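Local atomic coordinates of Two-component response regulator, LuxR family (Aurantimonas sp., PDB entry 3CZ5), a protein that probably acts as a phosphorylation-controlled response regulator that binds DNA and regulates transcription, represented here by its receiver domain. Residues R81-T86 with V116-A121. Numbering follows the deposited sequence.
With PO4 (phosphate ion), chain E.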
# COMPACT_ATOMS: atom_id res chain seq x y z
N ARG A 81 -4.56 0.30 -8.21
CA ARG A 81 -4.28 -0.62 -7.14
C ARG A 81 -3.29 -0.03 -6.08
O ARG A 81 -2.05 -0.01 -6.30
CB ARG A 81 -3.77 -1.92 -7.74
CG ARG A 81 -4.83 -2.73 -8.38
CD ARG A 81 -4.25 -3.62 -9.43
NE ARG A 81 -5.08 -4.84 -9.66
CZ ARG A 81 -4.99 -5.68 -10.72
NH1 ARG A 81 -4.11 -5.42 -11.70
NH2 ARG A 81 -5.77 -6.76 -10.80
N ILE A 82 -3.81 0.41 -4.93
CA ILE A 82 -2.95 0.89 -3.85
C ILE A 82 -2.90 -0.01 -2.61
O ILE A 82 -3.94 -0.39 -2.09
CB ILE A 82 -3.39 2.31 -3.35
CG1 ILE A 82 -3.36 3.34 -4.49
CG2 ILE A 82 -2.51 2.78 -2.18
CD1 ILE A 82 -4.65 3.44 -5.16
N LEU A 83 -1.70 -0.30 -2.10
CA LEU A 83 -1.53 -1.11 -0.88
C LEU A 83 -1.08 -0.19 0.23
O LEU A 83 0.02 0.32 0.20
CB LEU A 83 -0.49 -2.18 -1.12
CG LEU A 83 0.16 -2.88 0.08
CD1 LEU A 83 -0.82 -3.57 0.92
CD2 LEU A 83 1.04 -4.06 -0.32
N ILE A 84 -1.92 0.11 1.20
CA ILE A 84 -1.39 0.85 2.33
C ILE A 84 -0.53 -0.12 3.13
O ILE A 84 -0.97 -1.29 3.39
CB ILE A 84 -2.40 1.26 3.29
CG1 ILE A 84 -3.35 2.32 2.71
CG2 ILE A 84 -1.59 1.81 4.46
CD1 ILE A 84 -2.84 3.10 1.52
N PHE A 85 0.69 0.34 3.49
CA PHE A 85 1.69 -0.42 4.24
C PHE A 85 2.10 0.46 5.38
O PHE A 85 2.62 1.55 5.15
CB PHE A 85 2.91 -0.64 3.43
CG PHE A 85 3.85 -1.67 4.00
CD1 PHE A 85 3.39 -2.74 4.81
CD2 PHE A 85 5.21 -1.64 3.69
CE1 PHE A 85 4.27 -3.70 5.30
CE2 PHE A 85 6.07 -2.58 4.19
CZ PHE A 85 5.60 -3.61 4.96
N THR A 86 1.85 0.02 6.61
CA THR A 86 1.92 0.95 7.70
C THR A 86 2.26 0.33 9.08
O THR A 86 2.21 -0.85 9.33
CB THR A 86 0.60 1.67 7.80
OG1 THR A 86 0.67 2.60 8.88
CG2 THR A 86 -0.47 0.66 8.09
N VAL A 116 5.26 -8.88 0.34
CA VAL A 116 5.25 -9.36 -1.01
C VAL A 116 3.99 -10.15 -1.28
O VAL A 116 3.27 -9.87 -2.22
CB VAL A 116 6.43 -10.15 -1.33
CG1 VAL A 116 6.08 -11.10 -2.48
CG2 VAL A 116 7.55 -9.22 -1.70
N GLN A 117 3.66 -11.10 -0.43
CA GLN A 117 2.34 -11.75 -0.52
C GLN A 117 1.17 -10.79 -0.85
O GLN A 117 0.44 -10.99 -1.85
CB GLN A 117 1.99 -12.45 0.78
CG GLN A 117 3.00 -13.37 1.28
CD GLN A 117 2.74 -14.67 0.68
OE1 GLN A 117 1.59 -14.96 0.32
NE2 GLN A 117 3.79 -15.49 0.52
N ALA A 118 0.96 -9.80 0.02
CA ALA A 118 -0.05 -8.78 -0.27
C ALA A 118 0.09 -8.25 -1.70
O ALA A 118 -0.79 -8.41 -2.54
CB ALA A 118 0.09 -7.65 0.69
N ILE A 119 1.20 -7.61 -2.01
CA ILE A 119 1.41 -7.21 -3.40
C ILE A 119 0.97 -8.32 -4.44
O ILE A 119 0.28 -8.02 -5.44
CB ILE A 119 2.87 -6.91 -3.61
CG1 ILE A 119 3.26 -5.66 -2.88
CG2 ILE A 119 3.24 -6.80 -5.08
CD1 ILE A 119 4.78 -5.47 -2.86
N GLU A 120 1.41 -9.56 -4.19
CA GLU A 120 1.11 -10.70 -5.02
C GLU A 120 -0.39 -10.89 -5.20
O GLU A 120 -0.87 -11.02 -6.33
CB GLU A 120 1.67 -11.99 -4.41
CG GLU A 120 3.15 -11.94 -4.13
CD GLU A 120 3.90 -13.24 -4.50
OE1 GLU A 120 4.76 -13.17 -5.44
OE2 GLU A 120 3.62 -14.31 -3.87
N ALA A 121 -1.11 -10.92 -4.09
CA ALA A 121 -2.57 -11.11 -4.09
C ALA A 121 -3.36 -9.99 -4.66
O ALA A 121 -4.47 -10.23 -5.13
CB ALA A 121 -3.06 -11.30 -2.72
P PO4 E . 3.69 4.77 8.48
O1 PO4 E . 3.61 4.79 9.97
O2 PO4 E . 4.61 3.74 7.87
O3 PO4 E . 2.31 4.65 7.88
O4 PO4 E . 4.14 6.20 8.35
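Leu-83 reaches from strand 82-86 to helix 114-122 and meets Ala-118 and Ile-119 through the end of its side chain. Its CD2 does most of the touching: it lies 3.7 Å from CG1 of Ile-119 and 3.8 Å from CB of Ala-118, while CD1 approaches the same alanine methyl at 4.2 Å. Two features direct the fork to the helix: the CB of Leu-83 points toward it, and CG stands anti to the backbone N (chi1 163°). Ala-118 also turns its CB toward the strand. The nearest backbone approach is between Leu-83 and Ile-119, whose CA atoms lie 7.2 Å apart. The Ile-119 side chain crosses that of Leu-83 at about a right angle, offering the flank of its CG1 methylene.

This packing belongs to the doubly wound alpha/beta fold of CheY-like receiver domains, in which helices cover both faces of a central parallel sheet. Leu-115 and Ile-122 of the same helix extend the apolar surface around Leu-83, and Val-106 of strand 104-107 also touches Ala-118.

At the carboxyl end of the strand, Thr-86 OG1 donates to phosphate O3 at 2.8 Å. The ion, probably from the crystallisation liquor, is also bound by Lys-108 NZ and the backbone N atoms of Leu-59 and Thr-60, next to Asp-58, the predicted phosphorylation site, which is unmodified here.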